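Local coordinates for protein restriction endonuclease EcoP15I, modification subunit (Escherichia coli, PDB 4ZCF) that methylates adenine at N6 within the DNA sequence 5'-CAGCAG-3', using S-adenosyl-L-methionine, and joins the Res subunit for DNA restriction, at residues E327-I333 and M347-L353; G576-I581 and P605-Y611. All blocks are in the same frame, centred on the assembly; numbering follows the deposited sequence.

The two contacts lie on opposite sides of the chain's centre, their own centres about 70 Å apart and their nearest atoms about 51 Å apart, so neither touches the other. Contact 1, between 327-333 and 347-353, folds a loop against bound DNA: a tyrosine and an arginine presented by it hold a phosphate and a guanine. Contact 2, between 576-581 and 605-611, joins neighbouring parallel strands in the C-terminal domain, its nearest atom about 36 Å from the nucleic acid, and there Glu134 of the restriction (Res) subunit reaches Arg577. Contact 1 thus serves DNA binding, whereas contact 2 lies beside the Res subunit.

Contact 1 of 2, residues E327-I333 and M347-L353; sequences EGYRYDI and MGYRFPL. With nucleotides of chain E.
Tyr329 and Tyr349 form a single antiparallel, hydrogen-bonded bridge, Tyr349 N to Tyr329 O at 2.8 Å and Tyr329 N to Tyr349 O at 3.0 Å, and Gly328 N adds a bond to Met347 O. With chi1 at 53° setting CG between the backbone N and carbonyl carbon, the Tyr331 ring slots between two side chains. Leu353 CG covers one face, 4.0 Å from the ring centroid; the Tyr349 ring takes the opposite face as an offset stack, centroids 4.7 Å apart and planes at 24°. The Tyr331 hydroxyl donates to Phe351 O (2.7 Å) from above the carbonyl plane. Ile333 CD1 makes a CH-pi contact over a face of the Tyr349 ring, and a water joins Tyr349 OH to Ile333 N. Arg330 lays its guanidinium over Gly348 N while NE and NH2 grip Glu327 OE2. Tyr329 OH donates to OP2 of DA12 of chain E (2.9 Å), and Arg350 reads the Hoogsteen edge of DG15 of chain E, NH1 to N7 (2.9 Å) and NH2 to O6 (2.7 Å), consistent with base recognition. The loop lies between strand 313-318 and helix 353-361; Pro352 occupies the helix's N-cap position, and Met356 packs on Tyr331 and Ile333, Leu359 on Phe351.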
# COMPACT_ATOMS: atom_id res chain seq x y z
N GLU A 327 10.69 8.81 -31.29
CA GLU A 327 10.05 9.13 -32.55
C GLU A 327 8.53 8.99 -32.39
O GLU A 327 8.06 8.02 -31.79
CB GLU A 327 10.57 8.17 -33.64
CG GLU A 327 11.20 8.88 -34.82
CD GLU A 327 10.23 9.66 -35.69
OE1 GLU A 327 9.24 9.06 -36.16
OE2 GLU A 327 10.47 10.87 -35.89
N GLY A 328 7.79 9.97 -32.92
CA GLY A 328 6.33 10.00 -32.83
C GLY A 328 5.56 9.80 -34.12
O GLY A 328 5.93 8.97 -34.96
N TYR A 329 4.45 10.53 -34.25
CA TYR A 329 3.56 10.48 -35.41
C TYR A 329 3.98 11.54 -36.43
O TYR A 329 4.16 12.70 -36.07
CB TYR A 329 2.08 10.70 -34.99
CG TYR A 329 1.61 9.73 -33.92
CD1 TYR A 329 1.13 8.46 -34.27
CD2 TYR A 329 1.68 10.05 -32.57
CE1 TYR A 329 0.72 7.55 -33.30
CE2 TYR A 329 1.29 9.14 -31.58
CZ TYR A 329 0.81 7.89 -31.95
OH TYR A 329 0.39 6.99 -31.01
N ARG A 330 4.16 11.13 -37.69
CA ARG A 330 4.56 12.03 -38.76
C ARG A 330 3.44 12.15 -39.80
O ARG A 330 2.99 11.14 -40.36
CB ARG A 330 5.87 11.56 -39.40
CG ARG A 330 7.03 11.40 -38.41
CD ARG A 330 7.72 12.72 -38.16
NE ARG A 330 8.95 12.57 -37.39
CZ ARG A 330 9.75 13.59 -37.08
NH1 ARG A 330 9.45 14.82 -37.49
NH2 ARG A 330 10.86 13.39 -36.37
N TYR A 331 2.94 13.37 -40.00
CA TYR A 331 1.87 13.69 -40.94
C TYR A 331 1.83 15.21 -41.18
O TYR A 331 2.50 15.94 -40.46
CB TYR A 331 0.49 13.14 -40.49
CG TYR A 331 0.10 13.52 -39.08
CD1 TYR A 331 -0.47 14.76 -38.80
CD2 TYR A 331 0.32 12.65 -38.01
CE1 TYR A 331 -0.79 15.14 -37.50
CE2 TYR A 331 0.01 13.02 -36.70
CZ TYR A 331 -0.53 14.27 -36.45
OH TYR A 331 -0.86 14.65 -35.18
N ASP A 332 1.07 15.67 -42.17
CA ASP A 332 0.97 17.08 -42.51
C ASP A 332 -0.24 17.76 -41.88
O ASP A 332 -1.37 17.29 -42.06
CB ASP A 332 0.93 17.30 -44.04
CG ASP A 332 2.22 17.06 -44.83
OD1 ASP A 332 3.25 16.71 -44.21
OD2 ASP A 332 2.18 17.22 -46.07
N ILE A 333 -0.00 18.89 -41.19
CA ILE A 333 -1.06 19.74 -40.63
C ILE A 333 -1.04 21.00 -41.50
O ILE A 333 -0.02 21.71 -41.54
CB ILE A 333 -0.92 20.00 -39.11
CG1 ILE A 333 -0.92 18.65 -38.33
CG2 ILE A 333 -2.02 20.94 -38.62
CD1 ILE A 333 -0.51 18.68 -37.00
N MET A 347 10.69 15.54 -32.91
CA MET A 347 10.34 14.14 -32.62
C MET A 347 8.99 13.75 -33.21
O MET A 347 8.50 12.63 -32.96
CB MET A 347 10.36 13.89 -31.10
CG MET A 347 11.68 14.15 -30.42
SD MET A 347 13.03 13.19 -31.15
CE MET A 347 14.32 13.66 -30.06
N GLY A 348 8.41 14.64 -34.01
CA GLY A 348 7.10 14.44 -34.62
C GLY A 348 6.02 14.73 -33.60
O GLY A 348 6.33 15.17 -32.49
N TYR A 349 4.76 14.42 -33.94
CA TYR A 349 3.61 14.65 -33.06
C TYR A 349 3.39 13.58 -31.99
O TYR A 349 3.96 12.50 -32.10
CB TYR A 349 2.33 14.88 -33.89
CG TYR A 349 2.46 16.04 -34.86
CD1 TYR A 349 2.45 17.36 -34.41
CD2 TYR A 349 2.61 15.81 -36.22
CE1 TYR A 349 2.57 18.43 -35.30
CE2 TYR A 349 2.72 16.88 -37.12
CZ TYR A 349 2.72 18.18 -36.65
OH TYR A 349 2.82 19.23 -37.53
N ARG A 350 2.59 13.92 -30.93
CA ARG A 350 2.17 13.03 -29.83
C ARG A 350 0.76 12.48 -30.10
O ARG A 350 0.33 11.53 -29.42
CB ARG A 350 2.18 13.76 -28.46
CG ARG A 350 1.10 14.87 -28.31
CD ARG A 350 1.12 15.55 -26.97
NE ARG A 350 2.44 16.09 -26.66
CZ ARG A 350 2.77 16.69 -25.52
NH1 ARG A 350 1.87 16.83 -24.55
NH2 ARG A 350 4.01 17.12 -25.32
N PHE A 351 0.03 13.12 -31.04
CA PHE A 351 -1.34 12.78 -31.41
C PHE A 351 -1.38 12.03 -32.72
O PHE A 351 -0.70 12.45 -33.65
CB PHE A 351 -2.19 14.05 -31.60
CG PHE A 351 -2.31 14.94 -30.39
CD1 PHE A 351 -3.17 14.60 -29.34
CD2 PHE A 351 -1.59 16.13 -30.30
CE1 PHE A 351 -3.27 15.42 -28.21
CE2 PHE A 351 -1.71 16.95 -29.18
CZ PHE A 351 -2.55 16.59 -28.14
N PRO A 352 -2.23 10.97 -32.85
CA PRO A 352 -2.40 10.33 -34.18
C PRO A 352 -3.23 11.28 -35.05
O PRO A 352 -4.00 12.06 -34.49
CB PRO A 352 -3.22 9.06 -33.85
CG PRO A 352 -3.26 8.94 -32.36
CD PRO A 352 -3.11 10.34 -31.85
N LEU A 353 -3.11 11.22 -36.39
CA LEU A 353 -3.90 12.08 -37.30
C LEU A 353 -5.39 12.13 -36.91
O LEU A 353 -5.98 13.21 -36.89
CB LEU A 353 -3.78 11.61 -38.76
CG LEU A 353 -3.40 12.69 -39.80
CD1 LEU A 353 -3.09 12.06 -41.14
CD2 LEU A 353 -4.48 13.77 -39.94
P DC E 13 -4.26 10.21 -28.18
OP1 DC E 13 -5.48 9.95 -28.97
OP2 DC E 13 -3.11 10.88 -28.85
O5' DC E 13 -4.65 11.13 -26.95
C5' DC E 13 -3.61 12.14 -26.70
C4' DC E 13 -2.55 11.70 -25.69
O4' DC E 13 -1.49 10.82 -26.16
C3' DC E 13 -1.69 12.80 -25.13
O3' DC E 13 -2.53 13.76 -24.50
C2' DC E 13 -0.93 11.90 -24.16
C1' DC E 13 -0.65 10.66 -25.02
N1 DC E 13 0.83 10.37 -25.26
C2 DC E 13 1.71 10.14 -24.17
O2 DC E 13 1.30 10.13 -23.01
N3 DC E 13 3.02 9.84 -24.42
C4 DC E 13 3.49 9.79 -25.67
N4 DC E 13 4.79 9.48 -25.84
C5 DC E 13 2.63 10.02 -26.79
C6 DC E 13 1.33 10.31 -26.55
P DG E 15 -3.15 17.68 -18.93
OP1 DG E 15 -3.83 17.34 -17.66
OP2 DG E 15 -3.91 17.68 -20.21
O5' DG E 15 -2.38 19.09 -18.85
C5' DG E 15 -1.82 19.54 -17.61
C4' DG E 15 -0.58 20.42 -17.76
O4' DG E 15 0.52 19.67 -18.33
C3' DG E 15 -0.72 21.72 -18.59
O3' DG E 15 0.08 22.75 -18.00
C2' DG E 15 -0.07 21.33 -19.91
C1' DG E 15 1.07 20.46 -19.37
N9 DG E 15 1.75 19.66 -20.36
C8 DG E 15 1.24 19.30 -21.59
N7 DG E 15 2.05 18.54 -22.26
C5 DG E 15 3.21 18.48 -21.47
C6 DG E 15 4.42 17.78 -21.68
O6 DG E 15 4.75 17.19 -22.73
N1 DG E 15 5.32 17.89 -20.60
C2 DG E 15 5.03 18.56 -19.43
N2 DG E 15 5.99 18.60 -18.49
N3 DG E 15 3.88 19.18 -19.20
C4 DG E 15 3.02 19.13 -20.26
P DA E 12 -2.45 4.64 -31.25
OP1 DA E 12 -3.86 4.35 -31.61
OP2 DA E 12 -1.52 5.15 -32.30
O5' DA E 12 -2.53 5.67 -30.04
C5' DA E 12 -3.43 5.54 -28.95
C4' DA E 12 -3.05 6.55 -27.89
O4' DA E 12 -1.78 6.17 -27.28
C3' DA E 12 -2.86 7.99 -28.37
O3' DA E 12 -3.66 8.86 -27.57
C2' DA E 12 -1.35 8.20 -28.26
C1' DA E 12 -1.05 7.36 -27.03
N9 DA E 12 0.34 7.01 -26.71
C8 DA E 12 1.38 6.77 -27.55
N7 DA E 12 2.50 6.45 -26.92
C5 DA E 12 2.20 6.55 -25.57
C6 DA E 12 2.94 6.35 -24.37
N6 DA E 12 4.25 6.05 -24.30
N1 DA E 12 2.30 6.53 -23.20
C2 DA E 12 1.02 6.92 -23.20
N3 DA E 12 0.23 7.10 -24.24
C4 DA E 12 0.87 6.89 -25.42
O HOH W 1 2.67 19.58 -40.33

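Contact 2 of 2, residues G576-I581 and P605-Y611; sequences GRLYLI and PNKVVFY
Leu578 threads its backbone between Lys607 and Val609, its N donating to Lys607 O at 2.8 Å and its O accepting from Val609 N at 2.7 Å; the same ladder runs on through Leu580 to Tyr611. The strands 577-580 and 607-611 are parallel, 4.5 Å apart at closest approach and inclined by 21°. At the entrance, Gly576 O accepts from Asn606 N, with a second, weak bond from Lys607 N, and the Asn606 side chain folds over the glycine.

On the face bearing Leu578 and Leu580, the CG1 methyl of Val608, anti to its backbone N (chi1 -173°), is the bump: it reaches into the hollow between the two leucines, 4.1 Å from Leu578 CD2 and 4.0 Å from Leu580 CD1. Farther along, Leu580 CB meets Phe610 CB, after which the Phe610 ring turns off toward Phe615 and strand 639-643. Over the other face, Tyr579 lies alongside Val609, its CD2 rim resting 3.9 Å from Val609 CB, while Trp549 and Cys550 of helix 539-552 pack on the tyrosine. Ile581 CG2 closes the far end against Tyr611 CD2, and Ile581 O lies at the edge of the Tyr611 ring.

With helix 587-598 linking the strands, this is a beta-alpha-beta unit inside a mixed sheet, flanked by strands 569-574 and 639-643. Its interior is aliphatic and aromatic, with the charge gathered at one corner, where the chains of Arg577 and Lys607 cross and Arg577 NE comes 4.2 Å from Lys607 NZ. Acidic partners surround the pair: Asp553 binds Lys607 and the Tyr579 hydroxyl, Asp575 binds Arg577, and Glu134 of the Res subunit makes a salt bridge to Arg577. Such acids would offset the two like charges, and through Glu134 this basic corner becomes part of the interface between Mod and Res.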
# COMPACT_ATOMS: atom_id res chain seq x y z
N GLY A 576 -31.01 -0.61 14.75
CA GLY A 576 -31.83 -1.82 14.71
C GLY A 576 -31.77 -2.75 15.92
O GLY A 576 -32.58 -3.67 16.01
N ARG A 577 -30.80 -2.55 16.84
CA ARG A 577 -30.70 -3.39 18.03
C ARG A 577 -31.25 -2.73 19.30
O ARG A 577 -31.01 -1.54 19.52
CB ARG A 577 -29.31 -4.06 18.20
CG ARG A 577 -28.11 -3.30 17.67
CD ARG A 577 -27.31 -4.08 16.64
NE ARG A 577 -26.15 -3.32 16.17
CZ ARG A 577 -25.95 -2.90 14.92
NH1 ARG A 577 -26.84 -3.17 13.97
NH2 ARG A 577 -24.86 -2.22 14.61
N LEU A 578 -32.02 -3.50 20.10
CA LEU A 578 -32.64 -3.01 21.35
C LEU A 578 -31.96 -3.58 22.59
O LEU A 578 -31.85 -4.78 22.73
CB LEU A 578 -34.15 -3.29 21.36
CG LEU A 578 -34.93 -2.90 22.62
CD1 LEU A 578 -35.33 -1.42 22.60
CD2 LEU A 578 -36.16 -3.77 22.78
N TYR A 579 -31.55 -2.69 23.50
CA TYR A 579 -30.84 -3.07 24.73
C TYR A 579 -31.69 -3.05 25.99
O TYR A 579 -32.32 -2.05 26.31
CB TYR A 579 -29.57 -2.21 24.90
CG TYR A 579 -28.61 -2.35 23.74
CD1 TYR A 579 -28.82 -1.64 22.55
CD2 TYR A 579 -27.54 -3.23 23.80
CE1 TYR A 579 -27.96 -1.79 21.46
CE2 TYR A 579 -26.68 -3.39 22.71
CZ TYR A 579 -26.90 -2.67 21.55
OH TYR A 579 -26.06 -2.83 20.48
N LEU A 580 -31.67 -4.16 26.72
CA LEU A 580 -32.38 -4.26 28.00
C LEU A 580 -31.35 -4.60 29.06
O LEU A 580 -31.04 -5.78 29.27
CB LEU A 580 -33.56 -5.27 27.97
CG LEU A 580 -34.47 -5.32 26.76
CD1 LEU A 580 -35.40 -6.50 26.85
CD2 LEU A 580 -35.26 -4.04 26.59
N ILE A 581 -30.78 -3.56 29.69
CA ILE A 581 -29.75 -3.66 30.72
C ILE A 581 -30.35 -3.69 32.13
O ILE A 581 -29.94 -4.51 32.95
CB ILE A 581 -28.65 -2.55 30.58
CG1 ILE A 581 -28.30 -2.24 29.09
CG2 ILE A 581 -27.41 -2.87 31.45
CD1 ILE A 581 -26.96 -1.53 28.76
N PRO A 605 -37.01 -2.70 15.42
CA PRO A 605 -35.80 -3.45 15.77
C PRO A 605 -35.81 -4.87 15.21
O PRO A 605 -36.87 -5.44 14.97
CB PRO A 605 -35.78 -3.43 17.30
CG PRO A 605 -37.18 -3.23 17.71
CD PRO A 605 -37.97 -2.67 16.55
N ASN A 606 -34.63 -5.44 14.99
CA ASN A 606 -34.45 -6.77 14.41
C ASN A 606 -33.58 -7.65 15.28
O ASN A 606 -33.37 -8.82 14.98
CB ASN A 606 -33.85 -6.63 13.00
CG ASN A 606 -32.72 -5.64 12.92
OD1 ASN A 606 -31.57 -5.94 13.25
ND2 ASN A 606 -33.03 -4.42 12.49
N LYS A 607 -33.07 -7.07 16.36
CA LYS A 607 -32.18 -7.73 17.30
C LYS A 607 -32.48 -7.17 18.70
O LYS A 607 -32.67 -5.95 18.84
CB LYS A 607 -30.72 -7.42 16.87
CG LYS A 607 -29.65 -8.35 17.45
CD LYS A 607 -28.27 -7.80 17.09
CE LYS A 607 -27.26 -7.98 18.20
NZ LYS A 607 -26.12 -7.05 18.08
N VAL A 608 -32.58 -8.06 19.71
CA VAL A 608 -32.83 -7.68 21.12
C VAL A 608 -31.68 -8.23 21.97
O VAL A 608 -31.43 -9.43 21.97
CB VAL A 608 -34.24 -8.10 21.66
CG1 VAL A 608 -34.48 -7.55 23.06
CG2 VAL A 608 -35.36 -7.67 20.72
N VAL A 609 -30.94 -7.32 22.62
CA VAL A 609 -29.78 -7.64 23.47
C VAL A 609 -30.12 -7.31 24.94
O VAL A 609 -30.49 -6.19 25.24
CB VAL A 609 -28.47 -6.92 23.00
CG1 VAL A 609 -27.23 -7.50 23.67
CG2 VAL A 609 -28.32 -6.94 21.49
N PHE A 610 -29.99 -8.28 25.84
CA PHE A 610 -30.30 -8.04 27.26
C PHE A 610 -29.16 -8.49 28.18
O PHE A 610 -28.43 -9.43 27.86
CB PHE A 610 -31.65 -8.68 27.66
CG PHE A 610 -31.65 -10.19 27.67
CD1 PHE A 610 -31.94 -10.91 26.51
CD2 PHE A 610 -31.31 -10.90 28.81
CE1 PHE A 610 -31.87 -12.30 26.49
CE2 PHE A 610 -31.27 -12.30 28.80
CZ PHE A 610 -31.55 -12.99 27.64
N TYR A 611 -29.00 -7.80 29.31
CA TYR A 611 -27.97 -8.12 30.30
C TYR A 611 -28.40 -9.31 31.20
O TYR A 611 -29.27 -9.16 32.07
CB TYR A 611 -27.67 -6.85 31.12
CG TYR A 611 -26.60 -6.98 32.17
CD1 TYR A 611 -25.44 -7.70 31.92
CD2 TYR A 611 -26.70 -6.30 33.37
CE1 TYR A 611 -24.43 -7.81 32.88
CE2 TYR A 611 -25.71 -6.41 34.35
CZ TYR A 611 -24.57 -7.16 34.10
OH TYR A 611 -23.57 -7.24 35.04